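Local coordinates for protein alpha-fucosidase (Bifidobacterium bifidum, PDB 2EAE) that probably releases alpha-1,2-linked L-fucose from glycans by hydrolysis, the part described here being the catalytic region of a much longer protein, at residues A106-L111 / T559-S564; A130-Y135 / D406-N411; T720-G725 / D758-F763; G843-V848 / V882-A887. The protein carries 1 engineered substitution. All coordinates share one frame; numbering follows the deposited sequence.

Contact 1 (A106-L111 / T559-S564); sequences ALNKQL and TGVAYS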
loop_
_atom_site.group_PDB
_atom_site.type_symbol
_atom_site.label_atom_id
_atom_site.label_comp_id
_atom_site.label_asym_id
_atom_site.label_seq_id
_atom_site.Cartn_x
_atom_site.Cartn_y
_atom_site.Cartn_z
ATOM N N ALA A 106 2.697 -29.985 -18.579
ATOM C CA ALA A 106 2.523 -30.238 -20.053
ATOM C C ALA A 106 2.654 -28.972 -20.878
ATOM O O ALA A 106 3.344 -28.973 -21.912
ATOM C CB ALA A 106 1.199 -30.951 -20.368
ATOM N N LEU A 107 2.035 -27.875 -20.409
ATOM C CA LEU A 107 2.195 -26.588 -21.087
ATOM C C LEU A 107 3.657 -26.174 -21.117
ATOM O O LEU A 107 4.159 -25.785 -22.150
ATOM C CB LEU A 107 1.321 -25.493 -20.473
ATOM C CG LEU A 107 -0.198 -25.765 -20.469
ATOM C CD1 LEU A 107 -0.858 -24.786 -19.580
ATOM C CD2 LEU A 107 -0.794 -25.652 -21.890
ATOM N N ASN A 108 4.364 -26.258 -19.987
ATOM C CA ASN A 108 5.810 -25.996 -19.995
ATOM C C ASN A 108 6.634 -26.834 -20.995
ATOM O O ASN A 108 7.588 -26.329 -21.625
ATOM C CB ASN A 108 6.380 -26.149 -18.587
ATOM C CG ASN A 108 6.067 -24.954 -17.716
ATOM O OD1 ASN A 108 5.650 -23.902 -18.218
ATOM N ND2 ASN A 108 6.264 -25.101 -16.395
ATOM N N LYS A 109 6.272 -28.109 -21.163
ATOM C CA LYS A 109 6.989 -28.926 -22.170
ATOM C C LYS A 109 6.779 -28.419 -23.583
ATOM O O LYS A 109 7.715 -28.445 -24.398
ATOM C CB LYS A 109 6.626 -30.400 -22.041
ATOM C CG LYS A 109 7.295 -31.034 -20.849
ATOM C CD LYS A 109 6.741 -32.407 -20.573
ATOM C CE LYS A 109 7.422 -32.936 -19.309
ATOM N NZ LYS A 109 7.378 -34.419 -19.235
ATOM N N GLN A 110 5.580 -27.915 -23.862
ATOM C CA GLN A 110 5.300 -27.289 -25.168
ATOM C C GLN A 110 6.171 -26.035 -25.401
ATOM O O GLN A 110 6.759 -25.845 -26.479
ATOM C CB GLN A 110 3.806 -26.947 -25.278
ATOM C CG GLN A 110 2.884 -28.170 -25.411
ATOM C CD GLN A 110 1.441 -27.823 -25.185
ATOM O OE1 GLN A 110 1.016 -26.718 -25.465
ATOM N NE2 GLN A 110 0.673 -28.773 -24.655
ATOM N N LEU A 111 6.272 -25.187 -24.370
ATOM C CA LEU A 111 7.189 -24.055 -24.404
ATOM C C LEU A 111 8.669 -24.482 -24.585
ATOM O O LEU A 111 9.359 -23.962 -25.443
ATOM C CB LEU A 111 6.976 -23.196 -23.129
ATOM C CG LEU A 111 5.611 -22.517 -23.011
ATOM C CD1 LEU A 111 5.443 -21.862 -21.600
ATOM C CD2 LEU A 111 5.456 -21.475 -24.152
ATOM N N THR A 559 10.478 -19.131 -15.696
ATOM C CA THR A 559 9.436 -19.547 -14.741
ATOM C C THR A 559 8.315 -20.313 -15.439
ATOM O O THR A 559 7.279 -20.568 -14.832
ATOM C CB THR A 559 8.822 -18.345 -13.974
ATOM O OG1 THR A 559 8.293 -17.372 -14.892
ATOM C CG2 THR A 559 9.857 -17.715 -13.119
ATOM N N GLY A 560 8.492 -20.630 -16.727
ATOM C CA GLY A 560 7.430 -21.348 -17.465
ATOM C C GLY A 560 6.253 -20.469 -17.819
ATOM O O GLY A 560 6.394 -19.249 -17.913
ATOM N N VAL A 561 5.074 -21.068 -18.009
ATOM C CA VAL A 561 3.889 -20.320 -18.511
ATOM C C VAL A 561 3.663 -18.974 -17.778
ATOM O O VAL A 561 3.449 -18.928 -16.561
ATOM C CB VAL A 561 2.622 -21.152 -18.397
ATOM C CG1 VAL A 561 1.432 -20.391 -18.982
ATOM C CG2 VAL A 561 2.806 -22.491 -19.086
ATOM N N ALA A 562 3.663 -17.891 -18.529
ATOM C CA ALA A 562 3.684 -16.557 -17.921
ATOM C C ALA A 562 2.685 -15.573 -18.562
ATOM O O ALA A 562 2.272 -15.735 -19.729
ATOM C CB ALA A 562 5.099 -15.997 -18.026
ATOM N N TYR A 563 2.313 -14.545 -17.792
ATOM C CA TYR A 563 1.527 -13.418 -18.277
ATOM C C TYR A 563 2.142 -12.180 -17.667
ATOM O O TYR A 563 2.440 -12.171 -16.453
ATOM C CB TYR A 563 0.039 -13.528 -17.828
ATOM C CG TYR A 563 -0.787 -12.421 -18.430
ATOM C CD1 TYR A 563 -0.887 -12.293 -19.817
ATOM C CD2 TYR A 563 -1.419 -11.465 -17.627
ATOM C CE1 TYR A 563 -1.616 -11.274 -20.375
ATOM C CE2 TYR A 563 -2.163 -10.425 -18.190
ATOM C CZ TYR A 563 -2.251 -10.337 -19.565
ATOM O OH TYR A 563 -2.965 -9.295 -20.146
ATOM N N SER A 564 2.339 -11.144 -18.483
ATOM C CA SER A 564 2.908 -9.898 -17.962
ATOM C C SER A 564 1.774 -8.937 -17.607
ATOM O O SER A 564 1.014 -8.513 -18.488
ATOM C CB SER A 564 3.891 -9.286 -18.986
ATOM O OG SER A 564 4.571 -8.155 -18.446
HETATM O O HOH W 1 6.178 -22.982 -14.342
#
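L107 begins the contact of helix 102-112 with the central strand of a small three-stranded antiparallel sheet: its CB rests 3.6 Å from CG2 of V561. The helix belongs to the N-terminal region of family 65 type and crosses strand 561-564 of the family 95 catalytic region almost perpendicularly, at 83°, so the interface is a short helix-on-strand crossing between two parts of the enzyme. One residue on, N108 supplies the polar link. With CG anti to the carbonyl carbon (chi1 -77°), its amide is brought up to the turn at G560, and OD1 accepts from the backbone N of V561 at 2.9 Å, the donor lying in the carbonyl plane. The other branch, ND2, donates to a water 3.0 Å away, which in turn lies 2.7 Å from O of T559. G560 allows this close approach, since a side chain at that position would collide with OD1. Were N108 an alanine, the buried N-H of V561 would probably lose its acceptor and the water its donor. At the next turn of the helix L111 crosses V561 at about a right angle, its CD1 lying 3.7 Å from V561 CG2.

Contact 2 (A130-Y135 / D406-N411); sequences AEQGNY and DNAHGN. With GAL (beta-D-galactopyranose), chain B.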
loop_
_atom_site.group_PDB
_atom_site.type_symbol
_atom_site.label_atom_id
_atom_site.label_comp_id
_atom_site.label_asym_id
_atom_site.label_seq_id
_atom_site.Cartn_x
_atom_site.Cartn_y
_atom_site.Cartn_z
ATOM N N ALA A 130 -19.580 -15.434 -5.686
ATOM C CA ALA A 130 -20.119 -15.464 -4.326
ATOM C C ALA A 130 -19.104 -16.018 -3.331
ATOM O O ALA A 130 -19.089 -15.609 -2.175
ATOM C CB ALA A 130 -21.438 -16.263 -4.260
ATOM N N GLU A 131 -18.269 -16.932 -3.796
ATOM C CA GLU A 131 -17.182 -17.496 -2.979
ATOM C C GLU A 131 -16.033 -16.514 -2.848
ATOM O O GLU A 131 -15.396 -16.441 -1.792
ATOM C CB GLU A 131 -16.622 -18.765 -3.607
ATOM C CG GLU A 131 -17.460 -20.018 -3.366
ATOM C CD GLU A 131 -16.737 -21.279 -3.817
ATOM O OE1 GLU A 131 -15.744 -21.197 -4.599
ATOM O OE2 GLU A 131 -17.169 -22.367 -3.367
ATOM N N GLN A 132 -15.743 -15.805 -3.934
ATOM C CA GLN A 132 -14.680 -14.771 -3.884
ATOM C C GLN A 132 -15.051 -13.683 -2.889
ATOM O O GLN A 132 -14.282 -13.368 -1.961
ATOM C CB GLN A 132 -14.403 -14.182 -5.277
ATOM C CG GLN A 132 -13.255 -13.129 -5.283
ATOM C CD GLN A 132 -12.723 -12.820 -6.680
ATOM O OE1 GLN A 132 -13.183 -13.378 -7.683
ATOM N NE2 GLN A 132 -11.751 -11.903 -6.749
ATOM N N GLY A 133 -16.259 -13.120 -3.056
ATOM C CA GLY A 133 -16.713 -12.047 -2.212
ATOM C C GLY A 133 -15.962 -10.751 -2.462
ATOM O O GLY A 133 -15.221 -10.620 -3.446
ATOM N N ASN A 134 -16.157 -9.809 -1.558
ATOM C CA ASN A 134 -15.513 -8.509 -1.615
ATOM C C ASN A 134 -15.631 -7.736 -0.317
ATOM O O ASN A 134 -16.343 -8.152 0.604
ATOM C CB ASN A 134 -15.973 -7.677 -2.838
ATOM C CG ASN A 134 -17.453 -7.294 -2.800
ATOM O OD1 ASN A 134 -18.231 -7.703 -1.915
ATOM N ND2 ASN A 134 -17.849 -6.501 -3.779
ATOM N N TYR A 135 -14.946 -6.596 -0.248
ATOM C CA TYR A 135 -15.097 -5.675 0.883
ATOM C C TYR A 135 -16.398 -4.906 0.777
ATOM O O TYR A 135 -16.722 -4.398 -0.314
ATOM C CB TYR A 135 -13.980 -4.642 0.861
ATOM C CG TYR A 135 -13.883 -3.748 2.081
ATOM C CD1 TYR A 135 -13.841 -4.286 3.373
ATOM C CD2 TYR A 135 -13.753 -2.368 1.944
ATOM C CE1 TYR A 135 -13.704 -3.470 4.473
ATOM C CE2 TYR A 135 -13.609 -1.543 3.043
ATOM C CZ TYR A 135 -13.576 -2.096 4.316
ATOM O OH TYR A 135 -13.418 -1.280 5.417
ATOM N N ASP A 406 -22.890 -8.234 -2.741
ATOM C CA ASP A 406 -22.441 -9.525 -2.200
ATOM C C ASP A 406 -21.285 -10.156 -2.970
ATOM O O ASP A 406 -20.382 -10.724 -2.373
ATOM C CB ASP A 406 -23.618 -10.506 -2.123
ATOM C CG ASP A 406 -24.463 -10.312 -0.873
ATOM O OD1 ASP A 406 -24.120 -9.509 -0.001
ATOM O OD2 ASP A 406 -25.489 -10.997 -0.740
ATOM N N ASN A 407 -21.304 -10.033 -4.289
ATOM C CA ASN A 407 -20.410 -10.781 -5.143
ATOM C C ASN A 407 -19.181 -9.995 -5.618
ATOM O O ASN A 407 -19.217 -8.761 -5.701
ATOM C CB ASN A 407 -21.184 -11.320 -6.337
ATOM C CG ASN A 407 -22.017 -12.546 -5.963
ATOM O OD1 ASN A 407 -22.129 -12.887 -4.780
ATOM N ND2 ASN A 407 -22.573 -13.217 -6.962
ATOM N N ALA A 408 -18.116 -10.728 -5.952
ATOM C CA ALA A 408 -16.929 -10.108 -6.519
ATOM C C ALA A 408 -17.260 -9.630 -7.923
ATOM O O ALA A 408 -18.220 -10.127 -8.553
ATOM C CB ALA A 408 -15.792 -11.070 -6.549
ATOM N N HIS A 409 -16.477 -8.659 -8.392
ATOM C CA HIS A 409 -16.618 -8.072 -9.716
ATOM C C HIS A 409 -18.001 -7.426 -9.893
ATOM O O HIS A 409 -18.576 -7.429 -10.988
ATOM C CB HIS A 409 -16.287 -9.109 -10.794
ATOM C CG HIS A 409 -14.968 -9.790 -10.577
ATOM N ND1 HIS A 409 -13.759 -9.137 -10.712
ATOM C CD2 HIS A 409 -14.671 -11.058 -10.215
ATOM C CE1 HIS A 409 -12.775 -9.980 -10.447
ATOM N NE2 HIS A 409 -13.301 -11.150 -10.132
ATOM N N GLY A 410 -18.515 -6.868 -8.806
ATOM C CA GLY A 410 -19.876 -6.354 -8.774
ATOM C C GLY A 410 -20.004 -4.855 -8.594
ATOM O O GLY A 410 -19.502 -4.071 -9.400
ATOM N N ASN A 411 -20.687 -4.469 -7.533
ATOM C CA ASN A 411 -20.962 -3.056 -7.262
ATOM C C ASN A 411 -19.739 -2.283 -6.847
ATOM O O ASN A 411 -19.694 -1.093 -7.030
ATOM C CB ASN A 411 -22.049 -2.902 -6.205
ATOM C CG ASN A 411 -23.382 -3.480 -6.675
ATOM O OD1 ASN A 411 -24.091 -2.865 -7.472
ATOM N ND2 ASN A 411 -23.715 -4.658 -6.185
HETATM C C1 GAL B . -9.342 -5.754 -14.541
HETATM C C2 GAL B . -8.085 -5.736 -13.656
HETATM C C3 GAL B . -7.601 -7.165 -13.367
HETATM C C4 GAL B . -8.773 -7.974 -12.781
HETATM C C5 GAL B . -9.965 -7.926 -13.746
HETATM C C6 GAL B . -11.165 -8.599 -13.115
HETATM O O2 GAL B . -7.069 -4.926 -14.198
HETATM O O3 GAL B . -6.561 -7.072 -12.425
HETATM O O4 GAL B . -9.148 -7.415 -11.543
HETATM O O5 GAL B . -10.322 -6.573 -13.958
HETATM O O6 GAL B . -12.156 -8.768 -14.120
HETATM O O HOH W 2 -17.747 -5.860 -6.193
#
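A408 is pressed into the end of the short helix 129-132, and the close-packed part of the contact gathers round its methyl group: CB lies 3.2 Å from O of G133 and 3.5 Å from CG of Q132. Beside this, A130 meets the amide of N407, whose OD1 comes within 3.3 Å of A130 CA. The Q132 side chain runs out over A408, because CG is anti to the backbone N (chi1 -178°) and the chain beyond stays extended; its amide stands at 83° to the ring of H409. OE1 accepts only a weak, bent bond from H409 NE2 (3.3 Å, 125°), while NE2 of Q132 is held by E485. On the looser side N134 ND2 lies 3.3 Å from N407 O at too poor an angle for a hydrogen bond, and beside it a water links G410 N to N407 O within the loop. At the partly exposed end, H409 turns to the glycan pocket, its CE1 3.4 Å from C6 of the galactose, which E485 and E566 also bind. The contact fastens a pocket loop, between helix 364-385 and strand 418-419, to the connection leading from helix 129-132 into strand 139-144 of the N-terminal seven-stranded sheet.

Contact 3 (T720-G725 / D758-F763); sequences TGWAIG and DYHAPF. With FUL (beta-L-fucopyranose), chain D.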
loop_
_atom_site.group_PDB
_atom_site.type_symbol
_atom_site.label_atom_id
_atom_site.label_comp_id
_atom_site.label_asym_id
_atom_site.label_seq_id
_atom_site.Cartn_x
_atom_site.Cartn_y
_atom_site.Cartn_z
ATOM N N THR A 720 -3.355 6.297 -15.225
ATOM C CA THR A 720 -4.099 6.087 -13.954
ATOM C C THR A 720 -3.239 6.640 -12.800
ATOM O O THR A 720 -2.015 6.744 -12.933
ATOM C CB THR A 720 -4.363 4.607 -13.679
ATOM O OG1 THR A 720 -3.115 3.964 -13.366
ATOM C CG2 THR A 720 -5.058 3.911 -14.878
ATOM N N GLY A 721 -3.879 6.991 -11.683
ATOM C CA GLY A 721 -3.159 7.570 -10.524
ATOM C C GLY A 721 -2.050 6.669 -10.025
ATOM O O GLY A 721 -0.918 7.116 -9.803
ATOM N N TRP A 722 -2.337 5.383 -9.888
ATOM C CA TRP A 722 -1.302 4.456 -9.439
ATOM C C TRP A 722 -0.169 4.342 -10.461
ATOM O O TRP A 722 0.989 4.202 -10.093
ATOM C CB TRP A 722 -1.875 3.070 -9.064
ATOM C CG TRP A 722 -2.349 2.187 -10.253
ATOM C CD1 TRP A 722 -3.638 1.975 -10.642
ATOM C CD2 TRP A 722 -1.528 1.417 -11.144
ATOM N NE1 TRP A 722 -3.680 1.143 -11.730
ATOM C CE2 TRP A 722 -2.399 0.767 -12.059
ATOM C CE3 TRP A 722 -0.147 1.194 -11.250
ATOM C CZ2 TRP A 722 -1.930 -0.066 -13.080
ATOM C CZ3 TRP A 722 0.337 0.373 -12.280
ATOM C CH2 TRP A 722 -0.552 -0.254 -13.188
ATOM N N ALA A 723 -0.511 4.384 -11.745
ATOM C CA ALA A 723 0.492 4.218 -12.801
ATOM C C ALA A 723 1.471 5.394 -12.823
ATOM O O ALA A 723 2.695 5.195 -13.003
ATOM C CB ALA A 723 -0.183 4.028 -14.155
ATOM N N ILE A 724 0.941 6.602 -12.624
ATOM C CA ILE A 724 1.782 7.781 -12.434
ATOM C C ILE A 724 2.667 7.602 -11.188
ATOM O O ILE A 724 3.849 7.940 -11.210
ATOM C CB ILE A 724 0.949 9.044 -12.330
ATOM C CG1 ILE A 724 0.102 9.217 -13.602
ATOM C CG2 ILE A 724 1.882 10.231 -12.066
ATOM C CD1 ILE A 724 -0.820 10.509 -13.628
ATOM N N GLY A 725 2.072 7.097 -10.107
ATOM C CA GLY A 725 2.813 6.804 -8.850
ATOM C C GLY A 725 4.002 5.858 -9.040
ATOM O O GLY A 725 5.106 6.127 -8.560
ATOM N N ASP A 758 -6.510 9.842 -4.507
ATOM C CA ASP A 758 -5.987 9.465 -5.839
ATOM C C ASP A 758 -7.049 8.682 -6.595
ATOM O O ASP A 758 -7.865 8.001 -5.963
ATOM C CB ASP A 758 -4.764 8.553 -5.697
ATOM C CG ASP A 758 -3.863 8.601 -6.924
ATOM O OD1 ASP A 758 -3.374 9.703 -7.258
ATOM O OD2 ASP A 758 -3.684 7.530 -7.530
ATOM N N TYR A 759 -7.024 8.740 -7.926
ATOM C CA TYR A 759 -8.046 8.027 -8.699
ATOM C C TYR A 759 -7.542 7.379 -9.965
ATOM O O TYR A 759 -6.544 7.794 -10.551
ATOM C CB TYR A 759 -9.265 8.942 -8.992
ATOM C CG TYR A 759 -9.154 10.081 -10.000
ATOM C CD1 TYR A 759 -9.186 9.845 -11.381
ATOM C CD2 TYR A 759 -9.093 11.407 -9.565
ATOM C CE1 TYR A 759 -9.143 10.918 -12.313
ATOM C CE2 TYR A 759 -9.041 12.476 -10.473
ATOM C CZ TYR A 759 -9.080 12.219 -11.846
ATOM O OH TYR A 759 -9.048 13.261 -12.755
ATOM N N HIS A 760 -8.277 6.354 -10.380
ATOM C CA HIS A 760 -7.959 5.530 -11.539
ATOM C C HIS A 760 -8.448 6.059 -12.903
ATOM O O HIS A 760 -7.676 6.014 -13.851
ATOM C CB HIS A 760 -8.506 4.111 -11.255
ATOM C CG HIS A 760 -8.182 3.076 -12.306
ATOM N ND1 HIS A 760 -8.888 2.960 -13.488
ATOM C CD2 HIS A 760 -7.308 2.042 -12.290
ATOM C CE1 HIS A 760 -8.427 1.929 -14.174
ATOM N NE2 HIS A 760 -7.467 1.355 -13.469
ATOM N N ALA A 761 -9.702 6.523 -13.063
ATOM C CA ALA A 761 -10.769 6.548 -12.030
ATOM C C ALA A 761 -11.433 5.183 -11.944
ATOM O O ALA A 761 -11.325 4.397 -12.888
ATOM C CB ALA A 761 -11.828 7.592 -12.402
ATOM N N PRO A 762 -12.170 4.911 -10.838
ATOM C CA PRO A 762 -12.479 5.788 -9.698
ATOM C C PRO A 762 -11.422 5.792 -8.576
ATOM O O PRO A 762 -10.276 5.424 -8.815
ATOM C CB PRO A 762 -13.752 5.160 -9.158
ATOM C CG PRO A 762 -13.521 3.676 -9.373
ATOM C CD PRO A 762 -12.819 3.586 -10.712
ATOM N N PHE A 763 -11.794 6.242 -7.390
ATOM C CA PHE A 763 -10.862 6.334 -6.239
ATOM C C PHE A 763 -10.141 4.985 -6.014
ATOM O O PHE A 763 -10.772 3.926 -5.987
ATOM C CB PHE A 763 -11.618 6.766 -4.968
ATOM C CG PHE A 763 -10.928 6.397 -3.666
ATOM C CD1 PHE A 763 -9.595 6.775 -3.424
ATOM C CD2 PHE A 763 -11.623 5.740 -2.669
ATOM C CE1 PHE A 763 -8.968 6.445 -2.190
ATOM C CE2 PHE A 763 -11.000 5.389 -1.427
ATOM C CZ PHE A 763 -9.681 5.759 -1.196
HETATM C C1 FUL D . -4.921 -4.039 -12.029
HETATM C C2 FUL D . -4.766 -2.794 -12.928
HETATM O O2 FUL D . -4.486 -3.213 -14.283
HETATM C C3 FUL D . -5.984 -1.843 -12.916
HETATM O O3 FUL D . -5.589 -0.555 -13.440
HETATM C C4 FUL D . -6.528 -1.649 -11.500
HETATM O O4 FUL D . -5.490 -0.967 -10.786
HETATM C C5 FUL D . -6.797 -3.007 -10.851
HETATM C C6 FUL D . -7.285 -2.901 -9.406
HETATM O O5 FUL D . -5.593 -3.761 -10.807
HETATM O O1 FUL D . -3.651 -4.584 -11.619
#
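H760, T720 and G721 bury the most surface, and the first two meet through a CH-pi contact. CG2 of T720 sits over the middle of the H760 imidazole, 3.8 Å from its centroid and 11° off the ring normal. The same threonine is the N-cap of helix 721-733: OG1 accepts from A723 N at 3.1 Å, which fixes the rotation that delivers CG2 to the ring. The N-H of G721, the first helical residue, donates to O of Y759 (N to O 3.0 Å), tilted from the carbonyl plane. A CB on G721 would run into D758 OD2 and Y759 O; OD2 already lies 3.0 Å from its CA. H760 extends with CG anti to the backbone N (chi1 -176°) and is held at its rear by ND1, which donates to A761 O at 2.9 Å. At its front edge NE2 donates to O3 of the bound beta-L-fucopyranose, 2.7 Å away, and W722 NE1 donates to the same O3 at 3.1 Å. A phenylalanine in place of H760 would probably leave O3 short of one donor and the A761 carbonyl without its mate. Two N-H groups from different segments thus hold and orient O3 of a sugar that R677 and H678 also bind.

Contact 4 (G843-V848 / V882-A887); sequences GKQAAV and VFDTTA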
loop_
_atom_site.group_PDB
_atom_site.type_symbol
_atom_site.label_atom_id
_atom_site.label_comp_id
_atom_site.label_asym_id
_atom_site.label_seq_id
_atom_site.Cartn_x
_atom_site.Cartn_y
_atom_site.Cartn_z
ATOM N N GLY A 843 23.630 1.041 15.337
ATOM C CA GLY A 843 25.093 1.030 15.362
ATOM C C GLY A 843 25.795 0.471 14.129
ATOM O O GLY A 843 26.966 0.069 14.211
ATOM N N LYS A 844 25.113 0.440 12.979
ATOM C CA LYS A 844 25.737 -0.070 11.750
ATOM C C LYS A 844 26.719 0.930 11.154
ATOM O O LYS A 844 26.523 2.142 11.261
ATOM C CB LYS A 844 24.662 -0.437 10.706
ATOM C CG LYS A 844 25.144 -1.284 9.517
ATOM C CD LYS A 844 23.975 -1.645 8.606
ATOM C CE LYS A 844 24.417 -2.507 7.420
ATOM N NZ LYS A 844 23.356 -2.592 6.373
ATOM N N GLN A 845 27.764 0.412 10.510
ATOM C CA GLN A 845 28.732 1.254 9.823
ATOM C C GLN A 845 27.994 2.115 8.804
ATOM O O GLN A 845 27.191 1.597 8.009
ATOM C CB GLN A 845 29.766 0.389 9.125
ATOM C CG GLN A 845 30.953 1.133 8.503
ATOM C CD GLN A 845 31.555 0.342 7.346
ATOM O OE1 GLN A 845 30.836 -0.278 6.565
ATOM N NE2 GLN A 845 32.865 0.354 7.240
ATOM N N ALA A 846 28.256 3.419 8.831
ATOM C CA ALA A 846 27.643 4.342 7.860
ATOM C C ALA A 846 28.402 4.414 6.552
ATOM O O ALA A 846 29.636 4.348 6.501
ATOM C CB ALA A 846 27.513 5.725 8.443
ATOM N N ALA A 847 27.650 4.564 5.472
ATOM C CA ALA A 847 28.224 4.765 4.168
ATOM C C ALA A 847 27.240 5.713 3.506
ATOM O O ALA A 847 26.084 5.333 3.234
ATOM C CB ALA A 847 28.339 3.449 3.387
ATOM N N VAL A 848 27.697 6.949 3.306
ATOM C CA VAL A 848 26.824 8.063 2.919
ATOM C C VAL A 848 27.292 8.686 1.608
ATOM O O VAL A 848 28.433 9.159 1.506
ATOM C CB VAL A 848 26.741 9.150 4.057
ATOM C CG1 VAL A 848 25.872 10.315 3.624
ATOM C CG2 VAL A 848 26.218 8.563 5.375
ATOM N N VAL A 882 32.530 7.112 4.874
ATOM C CA VAL A 882 32.391 5.820 5.528
ATOM C C VAL A 882 32.897 5.944 6.946
ATOM O O VAL A 882 34.055 6.310 7.156
ATOM C CB VAL A 882 33.144 4.684 4.773
ATOM C CG1 VAL A 882 32.986 3.355 5.501
ATOM C CG2 VAL A 882 32.626 4.540 3.347
ATOM N N PHE A 883 32.041 5.643 7.915
ATOM C CA PHE A 883 32.408 5.801 9.319
ATOM C C PHE A 883 31.648 4.862 10.237
ATOM O O PHE A 883 30.480 4.553 10.011
ATOM C CB PHE A 883 32.265 7.267 9.788
ATOM C CG PHE A 883 30.863 7.848 9.649
ATOM C CD1 PHE A 883 29.974 7.819 10.716
ATOM C CD2 PHE A 883 30.468 8.450 8.476
ATOM C CE1 PHE A 883 28.669 8.366 10.604
ATOM C CE2 PHE A 883 29.171 8.999 8.346
ATOM C CZ PHE A 883 28.287 8.966 9.422
ATOM N N ASP A 884 32.333 4.384 11.275
ATOM C CA ASP A 884 31.682 3.567 12.286
ATOM C C ASP A 884 30.702 4.429 13.088
ATOM O O ASP A 884 30.892 5.658 13.227
ATOM C CB ASP A 884 32.748 2.889 13.196
ATOM C CG ASP A 884 33.559 1.798 12.478
ATOM O OD1 ASP A 884 33.129 1.251 11.423
ATOM O OD2 ASP A 884 34.664 1.464 12.981
ATOM N N THR A 885 29.615 3.822 13.568
ATOM C CA THR A 885 28.627 4.546 14.367
ATOM C C THR A 885 28.220 3.768 15.621
ATOM O O THR A 885 28.482 2.569 15.725
ATOM C CB THR A 885 27.309 4.870 13.594
ATOM O OG1 THR A 885 26.485 3.690 13.494
ATOM C CG2 THR A 885 27.604 5.441 12.202
ATOM N N THR A 886 27.554 4.446 16.547
ATOM C CA THR A 886 26.997 3.795 17.734
ATOM C C THR A 886 25.494 4.056 17.817
ATOM O O THR A 886 25.035 5.160 17.501
ATOM C CB THR A 886 27.708 4.283 19.026
ATOM O OG1 THR A 886 27.453 5.682 19.197
ATOM C CG2 THR A 886 29.222 4.080 18.924
ATOM N N ALA A 887 24.734 3.050 18.241
ATOM C CA ALA A 887 23.280 3.154 18.350
ATOM C C ALA A 887 22.825 4.336 19.201
ATOM O O ALA A 887 23.285 4.512 20.329
ATOM C CB ALA A 887 22.693 1.874 18.880
HETATM O O HOH W 3 29.462 0.743 13.179
#
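A846 meets F883 through both backbone and side chain. The two form an antiparallel hydrogen-bonded pair: A846 N donates to F883 O at 2.8 Å, nearly along the C=O axis, and F883 N returns a bond to A846 O at 3.1 Å. The F883 side chain, with CG lodged between its backbone N and carbonyl carbon (chi1 59°), folds back toward the partner strand, where the methyl of A846 lies over one face of the ring, 3.5 Å from the centroid and 15° off the normal. V848 CG2 approaches the same ring obliquely. In the next pair, A847 with V882, the side chains lie on the other face of the sheet, and V882 CA makes a CA-H...O contact with A846 O at 3.3 Å. The extended Q845 side chain reaches across to V882, its NE2 3.5 Å from CG1.

Strands 846-850 and 879-883 belong to a mixed sheet of the C-terminal domain, where 846-850 also pairs, in parallel, with 793-800. Beyond the paired part the two chains lose regular strand pairing but stay side by side. T885 OG1 donates to K844 O at 2.7 Å from above the carbonyl plane, and S840 holds the same hydroxyl. A water donates to G843 O and accepts from T885 N. Farther out, L838 of strand 832-840, in the neighbouring seven-stranded sheet, touches A846, V848 and F883, so this face is packed between two sheets, and Y891 meets the F883 ring. On the face with A847 and V882, Y794 of the adjoining strand 793-800 touches both.

Contacts 1 and 2 both join the N-terminal region to the catalytic region, and contact 2 is nested along the chain inside the loop that contact 1 closes; their centres lie about 30 Å apart. Contacts 3 and 4 follow in series, contact 3 within the catalytic region and contact 4 within the C-terminal domain. Contacts 2 and 3 are the closest pair, about 22 Å between centres, and both reach the sugar-binding pocket: 406-411 at the galactose, contact 3 at the fucose. The centre of contact 4 lies about 51 Å from that of contact 2, across the chain's centre. Contacts 2 and 3 thus bring distant parts of the chain to one pocket, while 1 and 4 join or build other parts of the fold.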